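Local atomic coordinates of cytochrome P450 (PDB entry 2RFB), a protein that probably works as a heme-thiolate monooxygenase, using iron-bound oxygen and electrons from a reduced partner to oxidise its substrates. Residues A[66-71]-A[296-300]; A[74-78]-A[105-110]; A[223-227]-A[285-289]. All blocks are in the same frame, centred on the assembly; numbering follows the deposited sequence.

Interaction 1 of 3, residues A[66-71]-A[296-300]; sequences FLPSKI and LGAPL. With HEM (protoporphyrin IX containing Fe), chain G.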
loop_
_atom_site.group_PDB
_atom_site.type_symbol
_atom_site.label_atom_id
_atom_site.label_comp_id
_atom_site.label_asym_id
_atom_site.label_seq_id
_atom_site.Cartn_x
_atom_site.Cartn_y
_atom_site.Cartn_z
ATOM N N PHE A 66 14.104 -1.957 3.832
ATOM C CA PHE A 66 13.048 -2.443 2.952
ATOM C C PHE A 66 13.506 -3.145 1.675
ATOM O O PHE A 66 12.681 -3.602 0.917
ATOM C CB PHE A 66 12.051 -1.317 2.653
ATOM C CG PHE A 66 11.133 -1.060 3.792
ATOM C CD1 PHE A 66 11.374 -0.010 4.674
ATOM C CD2 PHE A 66 10.072 -1.936 4.055
ATOM C CE1 PHE A 66 10.536 0.208 5.800
ATOM C CE2 PHE A 66 9.235 -1.733 5.179
ATOM C CZ PHE A 66 9.453 -0.646 6.039
ATOM N N LEU A 67 14.804 -3.236 1.435
ATOM C CA LEU A 67 15.333 -4.051 0.321
ATOM C C LEU A 67 14.846 -5.505 0.429
ATOM O O LEU A 67 14.755 -6.050 1.541
ATOM C CB LEU A 67 16.867 -4.052 0.304
ATOM C CG LEU A 67 17.779 -2.805 0.325
ATOM C CD1 LEU A 67 19.276 -3.235 0.272
ATOM C CD2 LEU A 67 17.497 -1.768 -0.777
ATOM N N PRO A 68 14.547 -6.147 -0.717
ATOM C CA PRO A 68 14.004 -7.490 -0.671
ATOM C C PRO A 68 14.925 -8.377 0.105
ATOM O O PRO A 68 14.500 -9.415 0.615
ATOM C CB PRO A 68 14.013 -7.923 -2.126
ATOM C CG PRO A 68 13.949 -6.682 -2.867
ATOM C CD PRO A 68 14.714 -5.682 -2.099
ATOM N N SER A 69 16.179 -7.947 0.215
ATOM C CA SER A 69 17.173 -8.656 0.983
ATOM C C SER A 69 16.866 -8.608 2.464
ATOM O O SER A 69 16.829 -9.646 3.112
ATOM C CB SER A 69 18.550 -8.059 0.728
ATOM O OG SER A 69 19.516 -9.051 0.932
ATOM N N LYS A 70 16.653 -7.411 3.010
ATOM C CA LYS A 70 16.511 -7.289 4.454
ATOM C C LYS A 70 15.145 -7.824 4.904
ATOM O O LYS A 70 15.055 -8.572 5.891
ATOM C CB LYS A 70 16.745 -5.850 4.929
ATOM C CG LYS A 70 18.096 -5.261 4.557
ATOM C CD LYS A 70 19.280 -5.829 5.349
ATOM C CE LYS A 70 20.581 -5.165 4.898
ATOM N NZ LYS A 70 21.751 -6.050 5.094
ATOM N N ILE A 71 14.110 -7.439 4.155
ATOM C CA ILE A 71 12.730 -7.927 4.314
ATOM C C ILE A 71 12.614 -9.436 4.477
ATOM O O ILE A 71 11.938 -9.919 5.384
ATOM C CB ILE A 71 11.848 -7.415 3.144
ATOM C CG1 ILE A 71 11.358 -6.009 3.463
ATOM C CG2 ILE A 71 10.689 -8.300 2.890
ATOM C CD1 ILE A 71 11.039 -5.756 4.963
ATOM N N LEU A 296 7.805 2.212 -1.217
ATOM C CA LEU A 296 8.829 1.766 -0.330
ATOM C C LEU A 296 8.545 0.343 0.169
ATOM O O LEU A 296 9.480 -0.439 0.315
ATOM C CB LEU A 296 8.950 2.746 0.847
ATOM C CG LEU A 296 9.982 2.380 1.904
ATOM C CD1 LEU A 296 11.320 2.121 1.249
ATOM C CD2 LEU A 296 10.146 3.474 2.951
ATOM N N GLY A 297 7.283 0.008 0.420
ATOM C CA GLY A 297 6.935 -1.320 0.944
ATOM C C GLY A 297 6.655 -2.426 -0.077
ATOM O O GLY A 297 6.163 -3.503 0.279
ATOM N N ALA A 298 6.954 -2.185 -1.349
ATOM C CA ALA A 298 6.659 -3.174 -2.382
ATOM C C ALA A 298 7.239 -4.579 -2.118
ATOM O O ALA A 298 6.514 -5.546 -2.298
ATOM C CB ALA A 298 7.049 -2.645 -3.812
ATOM N N PRO A 299 8.560 -4.722 -1.794
ATOM C CA PRO A 299 9.075 -6.047 -1.385
ATOM C C PRO A 299 8.378 -6.653 -0.190
ATOM O O PRO A 299 8.171 -7.844 -0.175
ATOM C CB PRO A 299 10.546 -5.777 -1.040
ATOM C CG PRO A 299 10.885 -4.630 -1.838
ATOM C CD PRO A 299 9.670 -3.751 -1.909
ATOM N N LEU A 300 8.018 -5.857 0.810
ATOM C CA LEU A 300 7.330 -6.414 1.957
ATOM C C LEU A 300 5.944 -6.863 1.519
ATOM O O LEU A 300 5.541 -7.961 1.888
ATOM C CB LEU A 300 7.212 -5.428 3.122
ATOM C CG LEU A 300 6.358 -5.994 4.289
ATOM C CD1 LEU A 300 6.916 -7.322 4.826
ATOM C CD2 LEU A 300 6.268 -4.996 5.437
HETATM C CHA HEM G . 4.190 4.673 -1.760
HETATM C CHB HEM G . 0.866 1.522 -3.579
HETATM C CHC HEM G . 1.963 -1.492 0.197
HETATM C CHD HEM G . 4.709 1.899 2.385
HETATM C C1A HEM G . 3.233 4.053 -2.581
HETATM C C2A HEM G . 2.755 4.566 -3.843
HETATM C C3A HEM G . 1.835 3.668 -4.322
HETATM C C4A HEM G . 1.766 2.607 -3.383
HETATM C CMA HEM G . 0.926 3.633 -5.654
HETATM C CAA HEM G . 3.236 5.908 -4.497
HETATM C CBA HEM G . 2.367 7.120 -4.073
HETATM C CGA HEM G . 2.897 8.268 -4.887
HETATM O O1A HEM G . 3.683 8.056 -5.882
HETATM O O2A HEM G . 2.525 9.407 -4.540
HETATM C C1B HEM G . 0.891 0.403 -2.722
HETATM C C2B HEM G . 0.255 -0.875 -2.933
HETATM C C3B HEM G . 0.606 -1.632 -1.842
HETATM C C4B HEM G . 1.434 -0.872 -0.985
HETATM C CMB HEM G . -0.638 -1.180 -4.218
HETATM C CAB HEM G . 0.325 -3.107 -1.266
HETATM C CBB HEM G . -0.100 -4.208 -2.066
HETATM C C1C HEM G . 2.890 -0.950 1.155
HETATM C C2C HEM G . 3.545 -1.497 2.366
HETATM C C3C HEM G . 4.275 -0.498 2.921
HETATM C C4C HEM G . 4.098 0.665 2.146
HETATM C CMC HEM G . 3.503 -2.946 3.034
HETATM C CAC HEM G . 5.201 -0.575 4.199
HETATM C CBC HEM G . 5.074 0.278 5.232
HETATM C C1D HEM G . 4.821 2.967 1.434
HETATM C C2D HEM G . 5.563 4.192 1.624
HETATM C C3D HEM G . 5.346 5.010 0.338
HETATM C C4D HEM G . 4.546 4.200 -0.490
HETATM C CMD HEM G . 6.377 4.660 2.873
HETATM C CAD HEM G . 5.851 6.421 -0.119
HETATM C CBD HEM G . 7.267 6.239 -0.708
HETATM C CGD HEM G . 7.820 7.557 -1.148
HETATM O O1D HEM G . 7.012 8.534 -1.262
HETATM O O2D HEM G . 9.063 7.645 -1.378
HETATM N NA HEM G . 2.615 2.824 -2.326
HETATM N NB HEM G . 1.644 0.365 -1.510
HETATM N NC HEM G . 3.291 0.385 1.079
HETATM N ND HEM G . 4.219 3.006 0.154
HETATM FE FE HEM G . 3.147 1.586 -0.694
HETATM O O HOH W 1 11.816 -1.124 -1.143
#
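Phe66 and Leu296 meet in the apolar contact nearest the heme. Their side chains cross at about a right angle, with Phe66 CB 3.8 Å from Leu296 CD1 and Phe66 CD1 also near Leu296 CG. Because Leu296 turns CG away from its own backbone N (chi1 178°), its branched end reaches the phenylalanine while its CB stays on the cofactor, 3.8 Å from HEM C2D. Leu300 approaches the same ring at its edge, near the ring plane, Phe66 CE2 to Leu300 CD2 being 4.4 Å. A second apolar patch lies further along: Pro68 CG meets Pro299 CG at 3.8 Å, ring against ring, and Ile71 lays CG2 on the backbone of the other segment, 4.0 Å from Leu300 CA.

Polar links are indirect, for no hydrogen bond joins the two segments. One water bridges them instead, donating to Leu296 O at 2.8 Å and, weakly, to Phe66 O at 3.3 Å. Pro299 CB and CG also pack against Phe66 O, a carbonyl to which a proline can offer no N-H.

The third set of contacts is with the heme. Gly297 CA is 3.4 Å from HEM C3C, and a side chain at this position would run into the porphyrin, consistent with the glycine found here, directly after Cys295-Leu296 in the cysteine-ligand loop. Cys295 is the axial ligand of the iron, so this contact covers the chain just where it leaves the metal.

Gly297 is also the N-cap of helix 298-315, the L helix of the P450 fold. Against the start of that helix sit helix 52-66, whose Arg59 binds the heme, and the short helix 68-71; helix 101-111 also reaches this contact, Ile110 touching Ile71 and Leu300.

Interaction 2 of 3, residues A[74-78]-A[105-110]; sequences YKDFI and NIISKI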
loop_
_atom_site.group_PDB
_atom_site.type_symbol
_atom_site.label_atom_id
_atom_site.label_comp_id
_atom_site.label_asym_id
_atom_site.label_seq_id
_atom_site.Cartn_x
_atom_site.Cartn_y
_atom_site.Cartn_z
ATOM N N TYR A 74 12.300 -11.536 7.497
ATOM C CA TYR A 74 10.977 -11.629 8.136
ATOM C C TYR A 74 10.111 -12.765 7.610
ATOM O O TYR A 74 8.974 -12.922 8.050
ATOM C CB TYR A 74 10.196 -10.285 8.061
ATOM C CG TYR A 74 10.852 -9.219 8.889
ATOM C CD1 TYR A 74 11.647 -8.232 8.290
ATOM C CD2 TYR A 74 10.740 -9.241 10.277
ATOM C CE1 TYR A 74 12.287 -7.269 9.055
ATOM C CE2 TYR A 74 11.366 -8.289 11.052
ATOM C CZ TYR A 74 12.138 -7.302 10.441
ATOM O OH TYR A 74 12.784 -6.372 11.241
ATOM N N LYS A 75 10.626 -13.562 6.681
ATOM C CA LYS A 75 9.816 -14.649 6.110
ATOM C C LYS A 75 9.226 -15.634 7.171
ATOM O O LYS A 75 8.012 -15.900 7.185
ATOM C CB LYS A 75 10.599 -15.386 5.012
ATOM C CG LYS A 75 9.869 -16.568 4.360
ATOM C CD LYS A 75 10.870 -17.513 3.692
ATOM C CE LYS A 75 10.683 -18.961 4.186
ATOM N NZ LYS A 75 11.946 -19.758 4.119
ATOM N N ASP A 76 10.049 -16.167 8.061
ATOM C CA ASP A 76 9.509 -17.144 9.016
ATOM C C ASP A 76 8.457 -16.509 9.955
ATOM O O ASP A 76 7.399 -17.115 10.247
ATOM C CB ASP A 76 10.616 -17.883 9.776
ATOM C CG ASP A 76 11.461 -18.797 8.860
ATOM O OD1 ASP A 76 11.626 -18.517 7.662
ATOM O OD2 ASP A 76 11.986 -19.819 9.332
ATOM N N PHE A 77 8.738 -15.287 10.400
ATOM C CA PHE A 77 7.766 -14.565 11.184
ATOM C C PHE A 77 6.424 -14.369 10.451
ATOM O O PHE A 77 5.354 -14.510 11.072
ATOM C CB PHE A 77 8.321 -13.239 11.695
ATOM C CG PHE A 77 7.313 -12.432 12.468
ATOM C CD1 PHE A 77 6.971 -12.779 13.775
ATOM C CD2 PHE A 77 6.678 -11.359 11.892
ATOM C CE1 PHE A 77 6.004 -12.047 14.508
ATOM C CE2 PHE A 77 5.708 -10.629 12.624
ATOM C CZ PHE A 77 5.388 -10.975 13.927
ATOM N N ILE A 78 6.462 -14.072 9.151
ATOM C CA ILE A 78 5.220 -13.860 8.400
ATOM C C ILE A 78 4.469 -15.175 8.195
ATOM O O ILE A 78 3.249 -15.235 8.370
ATOM C CB ILE A 78 5.445 -13.074 7.082
ATOM C CG1 ILE A 78 6.019 -11.686 7.350
ATOM C CG2 ILE A 78 4.167 -12.938 6.283
ATOM C CD1 ILE A 78 6.729 -11.185 6.177
ATOM N N ASN A 105 0.316 -6.996 12.253
ATOM C CA ASN A 105 1.311 -7.749 13.052
ATOM C C ASN A 105 2.708 -7.614 12.469
ATOM O O ASN A 105 3.673 -7.429 13.192
ATOM C CB ASN A 105 0.947 -9.208 13.113
ATOM C CG ASN A 105 0.036 -9.541 14.307
ATOM O OD1 ASN A 105 0.510 -9.696 15.429
ATOM N ND2 ASN A 105 -1.254 -9.681 14.060
ATOM N N ILE A 106 2.808 -7.676 11.139
ATOM C CA ILE A 106 4.096 -7.711 10.490
ATOM C C ILE A 106 4.762 -6.358 10.676
ATOM O O ILE A 106 5.957 -6.281 11.023
ATOM C CB ILE A 106 3.967 -8.016 8.954
ATOM C CG1 ILE A 106 3.292 -9.367 8.707
ATOM C CG2 ILE A 106 5.330 -7.999 8.278
ATOM C CD1 ILE A 106 3.696 -10.420 9.727
ATOM N N ILE A 107 3.982 -5.300 10.476
ATOM C CA ILE A 107 4.513 -3.971 10.569
ATOM C C ILE A 107 4.934 -3.609 11.999
ATOM O O ILE A 107 5.990 -2.994 12.209
ATOM C CB ILE A 107 3.582 -2.965 9.859
ATOM C CG1 ILE A 107 4.359 -2.245 8.754
ATOM C CG2 ILE A 107 2.906 -2.014 10.794
ATOM C CD1 ILE A 107 5.158 -1.111 9.220
ATOM N N SER A 108 4.187 -4.042 13.008
ATOM C CA SER A 108 4.682 -3.815 14.348
ATOM C C SER A 108 6.013 -4.535 14.629
ATOM O O SER A 108 6.837 -4.058 15.452
ATOM C CB SER A 108 3.657 -4.238 15.366
ATOM O OG SER A 108 3.642 -5.646 15.503
ATOM N N LYS A 109 6.230 -5.689 13.989
ATOM C CA LYS A 109 7.491 -6.406 14.217
ATOM C C LYS A 109 8.642 -5.632 13.605
ATOM O O LYS A 109 9.655 -5.433 14.250
ATOM C CB LYS A 109 7.480 -7.822 13.643
ATOM C CG LYS A 109 8.862 -8.486 13.583
ATOM C CD LYS A 109 9.230 -9.359 14.795
ATOM C CE LYS A 109 10.640 -9.917 14.521
ATOM N NZ LYS A 109 11.113 -11.092 15.320
ATOM N N ILE A 110 8.466 -5.226 12.354
ATOM C CA ILE A 110 9.428 -4.408 11.654
ATOM C C ILE A 110 9.636 -3.093 12.401
ATOM O O ILE A 110 10.767 -2.678 12.570
ATOM C CB ILE A 110 8.992 -4.193 10.167
ATOM C CG1 ILE A 110 9.149 -5.506 9.396
ATOM C CG2 ILE A 110 9.809 -3.096 9.476
ATOM C CD1 ILE A 110 8.512 -5.527 8.011
#
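Ile110 presses CG1 squarely onto the Tyr74 ring, 3.6 Å from the ring centroid and 13° off its normal, a CH-pi contact over the face. Close by is the other tight spot, around Ile106. Its CD1 methyl is held between two residues of the facing helix, 3.5 Å from Phe77 CE2 and 3.6 Å from Ile78 CG1. Phe77 and Ile106 slide past each other in opposite directions, whereas Ile78 crosses Ile106 at about a right angle. Phe77 can reach this far because its ring is turned away from its backbone N (chi1 178°), which sends it out across the gap between the helices, its edge toward Asn105 O. That carbonyl is already occupied within its own helix, accepting both the Ser108 hydroxyl and the Lys109 N-H from the same face of its plane.

Toward solvent the contact is more exposed, and is made by the aliphatic part of Lys109. A bend at chi2 (94°) leads the chain between the two aromatic residues: Lys109 CG lies 3.6 Å from Tyr74 CE2, and Lys109 CD stands 4.0 Å above the centre of the Phe77 face. The methylenes thus cover carbon, and the residue is exposed, so its ammonium probably faces solvent. No hydrogen bond crosses the contact, so shape and apolar burial do the joining.

Helices 75-86 and 101-111 correspond to the D and E helices of the P450 fold. On the inner side both lean on helix 298-315, through Ile78 on Leu303 and Ile307 and through Ile106 on Glu304, while helix 118-129 touches Asn105 and Ser108 from another side.

Interaction 3 of 3, residues A[223-227]-A[285-289]; sequences EETLR and HLAFG. With HEM (protoporphyrin IX containing Fe), chain G.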
loop_
_atom_site.group_PDB
_atom_site.type_symbol
_atom_site.label_atom_id
_atom_site.label_comp_id
_atom_site.label_asym_id
_atom_site.label_seq_id
_atom_site.Cartn_x
_atom_site.Cartn_y
_atom_site.Cartn_z
ATOM N N GLU A 223 1.700 -10.498 -8.861
ATOM C CA GLU A 223 1.929 -9.419 -9.821
ATOM C C GLU A 223 0.684 -9.195 -10.672
ATOM O O GLU A 223 0.304 -8.047 -10.894
ATOM C CB GLU A 223 3.153 -9.621 -10.758
ATOM C CG GLU A 223 4.574 -9.382 -10.166
ATOM C CD GLU A 223 4.707 -8.169 -9.194
ATOM O OE1 GLU A 223 5.077 -8.377 -7.999
ATOM O OE2 GLU A 223 4.454 -7.017 -9.625
ATOM N N GLU A 224 0.044 -10.265 -11.149
ATOM C CA GLU A 224 -1.079 -10.039 -12.053
ATOM C C GLU A 224 -2.297 -9.521 -11.284
ATOM O O GLU A 224 -3.125 -8.775 -11.845
ATOM C CB GLU A 224 -1.379 -11.261 -12.933
ATOM C CG GLU A 224 -2.565 -11.102 -13.890
ATOM C CD GLU A 224 -2.311 -10.228 -15.102
ATOM O OE1 GLU A 224 -1.389 -9.378 -15.100
ATOM O OE2 GLU A 224 -3.038 -10.395 -16.106
ATOM N N THR A 225 -2.411 -9.854 -9.994
ATOM C CA THR A 225 -3.519 -9.254 -9.240
ATOM C C THR A 225 -3.317 -7.735 -9.126
ATOM O O THR A 225 -4.283 -6.959 -9.202
ATOM C CB THR A 225 -3.717 -9.911 -7.834
ATOM O OG1 THR A 225 -3.863 -11.348 -7.966
ATOM C CG2 THR A 225 -4.966 -9.325 -7.143
ATOM N N LEU A 226 -2.076 -7.328 -8.886
ATOM C CA LEU A 226 -1.702 -5.911 -8.663
ATOM C C LEU A 226 -2.100 -5.130 -9.885
ATOM O O LEU A 226 -2.693 -4.042 -9.820
ATOM C CB LEU A 226 -0.169 -5.755 -8.408
ATOM C CG LEU A 226 0.154 -6.141 -6.951
ATOM C CD1 LEU A 226 1.572 -6.555 -6.746
ATOM C CD2 LEU A 226 -0.241 -5.081 -5.909
ATOM N N ARG A 227 -1.799 -5.731 -11.013
ATOM C CA ARG A 227 -2.175 -5.147 -12.273
ATOM C C ARG A 227 -3.703 -5.103 -12.460
ATOM O O ARG A 227 -4.271 -4.099 -12.964
ATOM C CB ARG A 227 -1.587 -6.006 -13.367
ATOM C CG ARG A 227 -1.632 -5.325 -14.687
ATOM C CD ARG A 227 -1.575 -6.410 -15.821
ATOM N NE ARG A 227 -2.649 -5.973 -16.630
ATOM C CZ ARG A 227 -3.778 -6.587 -16.891
ATOM N NH1 ARG A 227 -4.009 -7.833 -16.549
ATOM N NH2 ARG A 227 -4.651 -5.893 -17.608
ATOM N N HIS A 285 3.418 -3.319 -14.312
ATOM C CA HIS A 285 2.209 -2.639 -13.960
ATOM C C HIS A 285 2.637 -1.424 -13.114
ATOM O O HIS A 285 3.755 -1.377 -12.621
ATOM C CB HIS A 285 1.298 -3.583 -13.163
ATOM C CG HIS A 285 1.791 -3.828 -11.769
ATOM N ND1 HIS A 285 2.446 -4.992 -11.395
ATOM C CD2 HIS A 285 1.780 -3.029 -10.677
ATOM C CE1 HIS A 285 2.863 -4.874 -10.143
ATOM N NE2 HIS A 285 2.434 -3.710 -9.672
ATOM N N LEU A 286 1.722 -0.477 -12.925
ATOM C CA LEU A 286 1.932 0.713 -12.125
ATOM C C LEU A 286 1.146 0.717 -10.798
ATOM O O LEU A 286 0.951 1.761 -10.210
ATOM C CB LEU A 286 1.483 1.921 -12.935
ATOM C CG LEU A 286 2.118 2.050 -14.319
ATOM C CD1 LEU A 286 1.608 3.275 -15.038
ATOM C CD2 LEU A 286 3.621 2.055 -14.217
ATOM N N ALA A 287 0.676 -0.434 -10.332
ATOM C CA ALA A 287 -0.052 -0.531 -9.055
ATOM C C ALA A 287 0.732 0.070 -7.888
ATOM O O ALA A 287 0.117 0.660 -6.985
ATOM C CB ALA A 287 -0.400 -1.983 -8.743
ATOM N N PHE A 288 2.067 -0.070 -7.917
ATOM C CA PHE A 288 2.974 0.511 -6.919
ATOM C C PHE A 288 3.533 1.916 -7.364
ATOM O O PHE A 288 4.466 2.476 -6.718
ATOM C CB PHE A 288 4.194 -0.395 -6.698
ATOM C CG PHE A 288 3.911 -1.701 -5.992
ATOM C CD1 PHE A 288 3.252 -1.740 -4.769
ATOM C CD2 PHE A 288 4.377 -2.891 -6.528
ATOM C CE1 PHE A 288 3.079 -2.930 -4.081
ATOM C CE2 PHE A 288 4.206 -4.085 -5.864
ATOM C CZ PHE A 288 3.557 -4.106 -4.615
ATOM N N GLY A 289 2.982 2.496 -8.434
ATOM C CA GLY A 289 3.546 3.780 -8.954
ATOM C C GLY A 289 4.883 3.530 -9.666
ATOM O O GLY A 289 5.188 2.386 -10.071
HETATM C CHA HEM G . 4.190 4.673 -1.760
HETATM C CHB HEM G . 0.866 1.522 -3.579
HETATM C CHC HEM G . 1.963 -1.492 0.197
HETATM C CHD HEM G . 4.709 1.899 2.385
HETATM C C1A HEM G . 3.233 4.053 -2.581
HETATM C C2A HEM G . 2.755 4.566 -3.843
HETATM C C3A HEM G . 1.835 3.668 -4.322
HETATM C C4A HEM G . 1.766 2.607 -3.383
HETATM C CMA HEM G . 0.926 3.633 -5.654
HETATM C CAA HEM G . 3.236 5.908 -4.497
HETATM C CBA HEM G . 2.367 7.120 -4.073
HETATM C CGA HEM G . 2.897 8.268 -4.887
HETATM O O1A HEM G . 3.683 8.056 -5.882
HETATM O O2A HEM G . 2.525 9.407 -4.540
HETATM C C1B HEM G . 0.891 0.403 -2.722
HETATM C C2B HEM G . 0.255 -0.875 -2.933
HETATM C C3B HEM G . 0.606 -1.632 -1.842
HETATM C C4B HEM G . 1.434 -0.872 -0.985
HETATM C CMB HEM G . -0.638 -1.180 -4.218
HETATM C CAB HEM G . 0.325 -3.107 -1.266
HETATM C CBB HEM G . -0.100 -4.208 -2.066
HETATM C C1C HEM G . 2.890 -0.950 1.155
HETATM C C2C HEM G . 3.545 -1.497 2.366
HETATM C C3C HEM G . 4.275 -0.498 2.921
HETATM C C4C HEM G . 4.098 0.665 2.146
HETATM C CMC HEM G . 3.503 -2.946 3.034
HETATM C CAC HEM G . 5.201 -0.575 4.199
HETATM C CBC HEM G . 5.074 0.278 5.232
HETATM C C1D HEM G . 4.821 2.967 1.434
HETATM C C2D HEM G . 5.563 4.192 1.624
HETATM C C3D HEM G . 5.346 5.010 0.338
HETATM C C4D HEM G . 4.546 4.200 -0.490
HETATM C CMD HEM G . 6.377 4.660 2.873
HETATM C CAD HEM G . 5.851 6.421 -0.119
HETATM C CBD HEM G . 7.267 6.239 -0.708
HETATM C CGD HEM G . 7.820 7.557 -1.148
HETATM O O1D HEM G . 7.012 8.534 -1.262
HETATM O O2D HEM G . 9.063 7.645 -1.378
HETATM N NA HEM G . 2.615 2.824 -2.326
HETATM N NB HEM G . 1.644 0.365 -1.510
HETATM N NC HEM G . 3.291 0.385 1.079
HETATM N ND HEM G . 4.219 3.006 0.154
HETATM FE FE HEM G . 3.147 1.586 -0.694
#
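Leu226 and Arg227 on helix 218-228 lie against Ala287 and His285, with CA-CA spacings of 5.6 Å for Leu226-Ala287 and 5.3 Å for Arg227-His285, just where the loop enters a type I turn from Leu286 to Gly289. Leu226 CB sits over one face of the His285 imidazole, 3.8 Å from the ring centroid, a CH-pi contact, and the carboxylate of Glu223 comes to the ring edge with its plane only 18° from that of the ring. Beyond them, Leu226 CD1 reaches Phe288 CE2 at 3.7 Å. Phe288 in turn points its ring edge at the heme, its CE1 3.6 Å from HEM C3B. Replacing His285 by an alanine would probably open a gap where Leu226 CB now rests on the ring face.

Glu224 and Arg227 are the ends of the P450 ExxR motif. Arg227 NH1 meets Glu224 OE2 at 2.8 Å in a salt bridge, while its NH2 bonds Pro274 O; Arg281 shares that carboxylate, and Glu223 pairs with Arg302. Charge pairs therefore tie the helix to Arg281 and to Arg302 of helix 298-315, while apolar contact couples it through Phe288 to the heme and its cysteine loop.

Overall arrangement
The heme ties interactions 1 and 3 together: their centres are about 16 Å apart, both touch the porphyrin, and they meet where Ala298 packs on Phe288, at the two ends of the cysteine-ligand loop. Interaction 2 lies further out, its centre about 12 Å from that of interaction 1 and about 23 Å from that of interaction 3, which it does not touch. Leu300 and Ile71 link it to interaction 1. Along the chain, interaction 1 closes a long loop in which interactions 2 and 3 follow in series. Helix 298-315 thus connects the helices packed in 74-78 and 105-110 to the heme, while in interactions 1 and 3 residues distant in sequence converge near the thiolate ligand.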